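Local coordinates for mandelate racemase/muconate lactonizing protein (Thermobispora bispora, PDB 3VC5) that probably catalyses the magnesium-dependent dehydration of D-glucarate to 5-dehydro-4-deoxy-D-glucarate, at residues P163-L168 against P235-P240; I305-I310 against I360-D365. All coordinates share one frame; numbering follows the deposited sequence.

Interaction 1: P163-L168 against P235-P240; sequences PYSAYL and PLRLDP
With chi1 at -151°, Tyr167 turns its ring away from its own backbone N and carries the phenol toward Asp239, whose carboxylate, likewise anti to the backbone N (chi1 178°), comes to meet it. Both residues belong to the modified TIM barrel of the enolase superfamily. Strands 161-169 and 236-239 are not neighbours there, since 208-211 runs between them, and it is their inward-reaching side chains that meet across the gap. Tyr167 OH stops 3.6 Å from Asp239 OD2, with ring and carboxylate planes 34° apart. This is contact rather than a direct bond, and the intervening strand supplies the link: Lys211, predicted to be a proton acceptor of the active site, gives NZ to both oxygens, while the phenol also bonds Lys209. A tyrosine suits this place because its rigid ring carries a polar group far into the barrel, and Asp239 is an observed magnesium ligand, although no metal is bound to this chain.

Deeper in the barrel a second pair, Ser165 and Arg237, is bridged differently, by Asp365 from a loop. Arg237 runs extended from CG to NE, a length that carries the guanidinium through the barrel interior to Ser165. NH2 forms a salt bridge with Asp365 OD1, the same oxygen that hydrogen-bonds Ser165 OG, and NE pairs with Glu261, so the buried positive charge is probably balanced by two acids. Serine is small enough to leave room: Ser165 OG comes obliquely to the guanidinium, 3.6 Å from Arg237 NH2 and too far for a bond, with Ser165 CB 3.8 Å from that nitrogen.

Interaction 2: I305-I310 against I360-D365; sequences IGVLLI and ITHACD
Leu309 reaches into the barrel toward Asp365, and each carbon along its branch brings it closer. Leu309 CB is still 5.8 Å from Asp365 OD2, Leu309 CG is 4.7 Å from the same oxygen, and methyl CD2 closes to 3.5 Å of OD2, a van der Waals approach in which the two side chains cross at about a right angle. The other methyl, CD1, turns back along its own strand, 4.5 Å from Val307 CG1. Leucine suits the spot because one methyl can meet the carboxylate and the other Val307 without making polar demands. The carboxylate it brushes takes its polar contacts from others: OD2 pairs with Lys209, OD1 with Ser165 and Arg237. The leucine also lies beside Glu264 and Asn287, magnesium ligands of this enolase-type barrel, here without metal.

Two residues earlier Val307, also facing inward, sets CG2 4.4 Å from His362 NE2, obliquely to the imidazole. That ring is held by both nitrogens, ND1 by Glu261 and NE2 by Glu334, which leaves the beta-branched valine to supply simple bulk beside it. A third meeting is wholly apolar: Ile360, with CD1 anti to CA (chi2 175°), brings that methyl to 4.2 Å from Ile310 CG2.

The loop 360-365 thus faces strand 307-310 across strand 334-337, whose Leu335 touches both isoleucines, while helix 318-330 packs on Leu308 and Ile310 from the outside of the barrel.

Overall arrangement
After the N-terminal antiparallel sheet, strand 161-169 opens the barrel. The chain then passes through helix 189-203, strand 208-211 and helix 217-230 before interaction 1 closes that loop at strand 236-239. Interaction 2 opens later, at 305-310, and closes at 360-365 after helix 318-330, strand 334-337 and helix 344-355. The two loops are therefore in series and neither nest nor cross. They join in space, however: backbone bonds link Cys364 to Pro163 and Ser165, Tyr164 CD1 packs 3.2 Å from Cys364 O, and Arg237 NH1 reaches Ala363 O at 2.7 Å. Segment 360-365 thus ties the late barrel strands both to the first strand and to strand 236-239.

Interaction 1: P163-L168 against P235-P240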
ATOM      1  N   PRO A 163       8.422   4.925 -19.539  1.00 23.66           N
ATOM      2  CA  PRO A 163       9.203   6.064 -20.027  1.00 24.29           C
ATOM      3  C   PRO A 163      10.186   6.593 -18.988  1.00 23.56           C
ATOM      4  O   PRO A 163       9.860   6.676 -17.801  1.00 23.77           O
ATOM      5  CB  PRO A 163       8.132   7.140 -20.314  1.00 26.58           C
ATOM      6  CG  PRO A 163       6.846   6.371 -20.463  1.00 32.29           C
ATOM      7  CD  PRO A 163       6.975   5.220 -19.485  1.00 27.39           C
ATOM      8  N   TYR A 164      11.367   6.976 -19.479  1.00 24.31           N
ATOM      9  CA  TYR A 164      12.435   7.583 -18.710  1.00 22.31           C
ATOM     10  C   TYR A 164      12.763   8.952 -19.299  1.00 25.92           C
ATOM     11  O   TYR A 164      12.586   9.182 -20.498  1.00 28.47           O
ATOM     12  CB  TYR A 164      13.703   6.685 -18.645  1.00 21.71           C
ATOM     13  CG  TYR A 164      13.550   5.486 -17.726  1.00 22.15           C
ATOM     14  CD1 TYR A 164      13.943   5.558 -16.376  1.00 23.45           C
ATOM     15  CD2 TYR A 164      12.975   4.316 -18.188  1.00 23.34           C
ATOM     16  CE1 TYR A 164      13.780   4.468 -15.519  1.00 23.40           C
ATOM     17  CE2 TYR A 164      12.818   3.221 -17.358  1.00 23.47           C
ATOM     18  CZ  TYR A 164      13.201   3.318 -16.003  1.00 21.99           C
ATOM     19  OH  TYR A 164      13.043   2.235 -15.188  1.00 23.27           O
ATOM     20  N   SER A 165      13.294   9.833 -18.460  1.00 22.09           N
ATOM     21  CA  SER A 165      13.774  11.154 -18.871  1.00 22.80           C
ATOM     22  C   SER A 165      15.253  11.119 -19.249  1.00 23.81           C
ATOM     23  O   SER A 165      16.015  10.222 -18.839  1.00 25.68           O
ATOM     24  CB  SER A 165      13.568  12.169 -17.731  1.00 26.03           C
ATOM     25  OG  SER A 165      14.317  11.767 -16.591  1.00 30.23           O
ATOM     26  N   ALA A 166      15.652  12.110 -20.042  1.00 24.76           N
ATOM     27  CA  ALA A 166      17.046  12.400 -20.298  1.00 24.05           C
ATOM     28  C   ALA A 166      17.575  13.200 -19.110  1.00 23.99           C
ATOM     29  O   ALA A 166      17.114  14.327 -18.875  1.00 27.69           O
ATOM     30  CB  ALA A 166      17.167  13.243 -21.582  1.00 27.54           C
ATOM     31  N   TYR A 167      18.533  12.629 -18.387  1.00 23.86           N
ATOM     32  CA  TYR A 167      19.059  13.236 -17.153  1.00 21.73           C
ATOM     33  C   TYR A 167      20.301  14.048 -17.534  1.00 24.00           C
ATOM     34  O   TYR A 167      21.397  13.518 -17.651  1.00 25.47           O
ATOM     35  CB  TYR A 167      19.419  12.174 -16.115  1.00 21.97           C
ATOM     36  CG  TYR A 167      19.288  12.654 -14.673  1.00 22.82           C
ATOM     37  CD1 TYR A 167      19.499  13.989 -14.321  1.00 23.56           C
ATOM     38  CD2 TYR A 167      18.990  11.740 -13.655  1.00 21.64           C
ATOM     39  CE1 TYR A 167      19.361  14.414 -12.998  1.00 22.67           C
ATOM     40  CE2 TYR A 167      18.845  12.165 -12.314  1.00 22.59           C
ATOM     41  CZ  TYR A 167      19.049  13.485 -11.993  1.00 22.05           C
ATOM     42  OH  TYR A 167      18.882  13.949 -10.671  1.00 22.30           O
ATOM     43  N   LEU A 168      20.097  15.335 -17.793  1.00 23.38           N
ATOM     44  CA  LEU A 168      21.182  16.202 -18.214  1.00 25.43           C
ATOM     45  C   LEU A 168      21.902  16.807 -17.010  1.00 23.56           C
ATOM     46  O   LEU A 168      21.276  17.179 -15.968  1.00 24.36           O
ATOM     47  CB  LEU A 168      20.653  17.326 -19.109  1.00 25.37           C
ATOM     48  CG  LEU A 168      19.705  16.962 -20.260  1.00 25.63           C
ATOM     49  CD1 LEU A 168      19.324  18.210 -21.087  1.00 28.43           C
ATOM     50  CD2 LEU A 168      20.347  15.893 -21.181  1.00 27.40           C
ATOM     51  N   PRO A 235       8.292  17.492 -22.056  1.00 31.84           N
ATOM     52  CA  PRO A 235       8.229  18.024 -20.698  1.00 32.47           C
ATOM     53  C   PRO A 235       9.637  18.279 -20.158  1.00 31.82           C
ATOM     54  O   PRO A 235      10.554  17.486 -20.420  1.00 34.58           O
ATOM     55  CB  PRO A 235       7.536  16.900 -19.916  1.00 31.68           C
ATOM     56  CG  PRO A 235       6.725  16.159 -20.962  1.00 31.65           C
ATOM     57  CD  PRO A 235       7.549  16.229 -22.208  1.00 31.46           C
ATOM     58  N   LEU A 236       9.798  19.370 -19.407  1.00 28.54           N
ATOM     59  CA  LEU A 236      11.099  19.777 -18.872  1.00 27.07           C
ATOM     60  C   LEU A 236      11.059  19.884 -17.367  1.00 28.80           C
ATOM     61  O   LEU A 236      10.059  20.347 -16.817  1.00 30.52           O
ATOM     62  CB  LEU A 236      11.505  21.151 -19.416  1.00 28.27           C
ATOM     63  CG  LEU A 236      11.607  21.296 -20.933  1.00 33.72           C
ATOM     64  CD1 LEU A 236      12.068  22.704 -21.291  1.00 36.80           C
ATOM     65  CD2 LEU A 236      12.543  20.265 -21.513  1.00 39.88           C
ATOM     66  N   ARG A 237      12.142  19.472 -16.699  1.00 26.48           N
ATOM     67  CA  ARG A 237      12.233  19.604 -15.237  1.00 25.01           C
ATOM     68  C   ARG A 237      13.553  20.257 -14.917  1.00 23.43           C
ATOM     69  O   ARG A 237      14.498  20.094 -15.661  1.00 26.41           O
ATOM     70  CB  ARG A 237      12.228  18.214 -14.576  1.00 25.84           C
ATOM     71  CG  ARG A 237      11.063  17.316 -14.984  1.00 30.43           C
ATOM     72  CD  ARG A 237      11.494  15.823 -14.922  1.00 30.61           C
ATOM     73  NE  ARG A 237      10.360  14.972 -15.171  1.00 31.82           N
ATOM     74  CZ  ARG A 237      10.350  13.654 -15.027  1.00 33.71           C
ATOM     75  NH1 ARG A 237       9.211  13.004 -15.253  1.00 29.41           N
ATOM     76  NH2 ARG A 237      11.467  12.989 -14.679  1.00 32.71           N
ATOM     77  N   LEU A 238      13.622  20.974 -13.790  1.00 26.73           N
ATOM     78  CA  LEU A 238      14.859  21.587 -13.332  1.00 26.11           C
ATOM     79  C   LEU A 238      15.033  21.219 -11.869  1.00 24.54           C
ATOM     80  O   LEU A 238      14.073  21.341 -11.095  1.00 25.83           O
ATOM     81  CB  LEU A 238      14.802  23.112 -13.485  1.00 26.05           C
ATOM     82  CG  LEU A 238      15.999  23.931 -12.955  1.00 26.69           C
ATOM     83  CD1 LEU A 238      17.313  23.537 -13.618  1.00 30.29           C
ATOM     84  CD2 LEU A 238      15.737  25.438 -13.146  1.00 30.64           C
ATOM     85  N   ASP A 239      16.246  20.786 -11.494  1.00 25.40           N
ATOM     86  CA  ASP A 239      16.492  20.201 -10.170  1.00 23.89           C
ATOM     87  C   ASP A 239      17.722  20.825  -9.481  1.00 25.62           C
ATOM     88  O   ASP A 239      18.830  20.315  -9.615  1.00 24.91           O
ATOM     89  CB  ASP A 239      16.689  18.681 -10.330  1.00 23.32           C
ATOM     90  CG  ASP A 239      16.991  17.990  -9.024  1.00 25.36           C
ATOM     91  OD1 ASP A 239      16.756  18.576  -7.930  1.00 24.75           O
ATOM     92  OD2 ASP A 239      17.475  16.841  -9.094  1.00 26.06           O
ATOM     93  N   PRO A 240      17.529  21.924  -8.721  1.00 27.48           N
ATOM     94  CA  PRO A 240      18.670  22.548  -8.051  1.00 28.02           C
ATOM     95  C   PRO A 240      19.116  21.902  -6.714  1.00 24.75           C
ATOM     96  O   PRO A 240      20.037  22.414  -6.078  1.00 25.16           O
ATOM     97  CB  PRO A 240      18.205  23.999  -7.812  1.00 29.27           C
ATOM     98  CG  PRO A 240      16.923  24.150  -8.542  1.00 33.32           C
ATOM     99  CD  PRO A 240      16.337  22.792  -8.696  1.00 28.07           C
TER

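Interaction 2: I305-I310 against I360-D365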
ATOM      1  N   ILE A 305       4.927  19.891  -1.795  1.00 23.84           N
ATOM      2  CA  ILE A 305       5.074  19.258  -3.117  1.00 24.21           C
ATOM      3  C   ILE A 305       3.746  18.882  -3.733  1.00 25.86           C
ATOM      4  O   ILE A 305       2.764  18.618  -3.037  1.00 28.48           O
ATOM      5  CB  ILE A 305       5.946  18.002  -3.079  1.00 25.46           C
ATOM      6  CG1 ILE A 305       5.251  16.926  -2.228  1.00 23.84           C
ATOM      7  CG2 ILE A 305       7.385  18.352  -2.623  1.00 26.08           C
ATOM      8  CD1 ILE A 305       5.989  15.585  -2.128  1.00 24.31           C
ATOM      9  N   GLY A 306       3.749  18.840  -5.066  1.00 26.21           N
ATOM     10  CA  GLY A 306       2.693  18.243  -5.821  1.00 28.37           C
ATOM     11  C   GLY A 306       3.146  16.908  -6.398  1.00 26.50           C
ATOM     12  O   GLY A 306       2.301  16.124  -6.854  1.00 29.06           O
ATOM     13  N   VAL A 307       4.465  16.651  -6.404  1.00 24.64           N
ATOM     14  CA  VAL A 307       5.041  15.436  -7.002  1.00 25.29           C
ATOM     15  C   VAL A 307       6.108  14.853  -6.067  1.00 22.22           C
ATOM     16  O   VAL A 307       7.038  15.564  -5.665  1.00 23.74           O
ATOM     17  CB  VAL A 307       5.699  15.732  -8.367  1.00 25.31           C
ATOM     18  CG1 VAL A 307       6.254  14.446  -8.974  1.00 26.91           C
ATOM     19  CG2 VAL A 307       4.698  16.392  -9.324  1.00 27.68           C
ATOM     20  N   LEU A 308       5.970  13.574  -5.715  1.00 20.22           N
ATOM     21  CA  LEU A 308       6.999  12.859  -4.949  1.00 22.00           C
ATOM     22  C   LEU A 308       7.810  11.994  -5.933  1.00 20.97           C
ATOM     23  O   LEU A 308       7.213  11.241  -6.712  1.00 21.79           O
ATOM     24  CB  LEU A 308       6.370  11.919  -3.905  1.00 21.81           C
ATOM     25  CG  LEU A 308       7.378  11.103  -3.098  1.00 21.72           C
ATOM     26  CD1 LEU A 308       8.303  12.049  -2.297  1.00 21.10           C
ATOM     27  CD2 LEU A 308       6.631  10.130  -2.170  1.00 24.43           C
ATOM     28  N   LEU A 309       9.140  12.079  -5.885  1.00 21.26           N
ATOM     29  CA  LEU A 309       9.980  11.113  -6.617  1.00 22.21           C
ATOM     30  C   LEU A 309      10.173   9.957  -5.644  1.00 22.49           C
ATOM     31  O   LEU A 309      10.865  10.092  -4.634  1.00 23.26           O
ATOM     32  CB  LEU A 309      11.341  11.716  -6.995  1.00 22.39           C
ATOM     33  CG  LEU A 309      11.369  12.550  -8.289  1.00 25.71           C
ATOM     34  CD1 LEU A 309      10.593  13.878  -8.152  1.00 26.16           C
ATOM     35  CD2 LEU A 309      12.801  12.818  -8.718  1.00 23.69           C
ATOM     36  N   ILE A 310       9.515   8.843  -5.917  1.00 20.76           N
ATOM     37  CA  ILE A 310       9.693   7.635  -5.118  1.00 20.22           C
ATOM     38  C   ILE A 310      11.055   7.016  -5.507  1.00 20.85           C
ATOM     39  O   ILE A 310      11.631   7.320  -6.572  1.00 22.43           O
ATOM     40  CB  ILE A 310       8.536   6.655  -5.420  1.00 18.50           C
ATOM     41  CG1 ILE A 310       8.382   5.598  -4.329  1.00 22.45           C
ATOM     42  CG2 ILE A 310       8.740   5.947  -6.761  1.00 21.78           C
ATOM     43  CD1 ILE A 310       7.946   6.210  -2.992  1.00 24.46           C
ATOM     44  N   ILE A 360       2.421   5.753 -10.911  1.00 32.39           N
ATOM     45  CA  ILE A 360       3.700   6.265 -11.381  1.00 28.33           C
ATOM     46  C   ILE A 360       3.467   6.615 -12.841  1.00 33.89           C
ATOM     47  O   ILE A 360       3.584   5.764 -13.731  1.00 34.22           O
ATOM     48  CB  ILE A 360       4.880   5.288 -11.178  1.00 28.19           C
ATOM     49  CG1 ILE A 360       5.067   4.997  -9.670  1.00 29.88           C
ATOM     50  CG2 ILE A 360       6.153   5.902 -11.822  1.00 32.27           C
ATOM     51  CD1 ILE A 360       6.128   3.939  -9.343  1.00 31.66           C
ATOM     52  N   THR A 361       3.117   7.878 -13.064  1.00 34.54           N
ATOM     53  CA  THR A 361       2.620   8.347 -14.363  1.00 32.79           C
ATOM     54  C   THR A 361       3.544   9.365 -15.035  1.00 32.86           C
ATOM     55  O   THR A 361       3.356   9.709 -16.198  1.00 39.52           O
ATOM     56  CB  THR A 361       1.197   8.960 -14.209  1.00 33.74           C
ATOM     57  OG1 THR A 361       1.183   9.852 -13.083  1.00 39.28           O
ATOM     58  CG2 THR A 361       0.170   7.858 -13.996  1.00 45.99           C
ATOM     59  N   HIS A 362       4.544   9.849 -14.303  1.00 31.82           N
ATOM     60  CA  HIS A 362       5.544  10.743 -14.869  1.00 31.65           C
ATOM     61  C   HIS A 362       6.732   9.903 -15.326  1.00 29.00           C
ATOM     62  O   HIS A 362       6.950   8.804 -14.797  1.00 29.60           O
ATOM     63  CB  HIS A 362       5.986  11.772 -13.816  1.00 30.37           C
ATOM     64  CG  HIS A 362       4.908  12.734 -13.433  1.00 32.52           C
ATOM     65  ND1 HIS A 362       4.712  13.940 -14.077  1.00 35.17           N
ATOM     66  CD2 HIS A 362       3.945  12.658 -12.483  1.00 32.18           C
ATOM     67  CE1 HIS A 362       3.696  14.579 -13.516  1.00 34.66           C
ATOM     68  NE2 HIS A 362       3.206  13.817 -12.552  1.00 36.52           N
ATOM     69  N   ALA A 363       7.504  10.401 -16.289  1.00 27.41           N
ATOM     70  CA  ALA A 363       8.717   9.682 -16.745  1.00 26.07           C
ATOM     71  C   ALA A 363       9.636   9.479 -15.547  1.00 24.37           C
ATOM     72  O   ALA A 363       9.790  10.386 -14.721  1.00 27.89           O
ATOM     73  CB  ALA A 363       9.453  10.469 -17.833  1.00 29.04           C
ATOM     74  N   CYS A 364      10.219   8.286 -15.414  1.00 23.42           N
ATOM     75  CA  CYS A 364      11.166   8.051 -14.330  1.00 23.25           C
ATOM     76  C   CYS A 364      12.543   8.578 -14.677  1.00 21.31           C
ATOM     77  O   CYS A 364      12.948   8.598 -15.852  1.00 23.56           O
ATOM     78  CB  CYS A 364      11.304   6.545 -14.026  1.00 22.89           C
ATOM     79  SG  CYS A 364       9.796   5.707 -13.498  1.00 27.17           S
ATOM     80  N   ASP A 365      13.312   8.939 -13.647  1.00 22.07           N
ATOM     81  CA  ASP A 365      14.709   9.334 -13.870  1.00 21.27           C
ATOM     82  C   ASP A 365      15.595   8.105 -13.968  1.00 21.64           C
ATOM     83  O   ASP A 365      15.311   7.089 -13.347  1.00 22.37           O
ATOM     84  CB  ASP A 365      15.204  10.227 -12.738  1.00 21.71           C
ATOM     85  CG  ASP A 365      14.568  11.605 -12.766  1.00 22.14           C
ATOM     86  OD1 ASP A 365      13.971  11.988 -13.794  1.00 27.06           O
ATOM     87  OD2 ASP A 365      14.608  12.271 -11.709  1.00 22.23           O
TER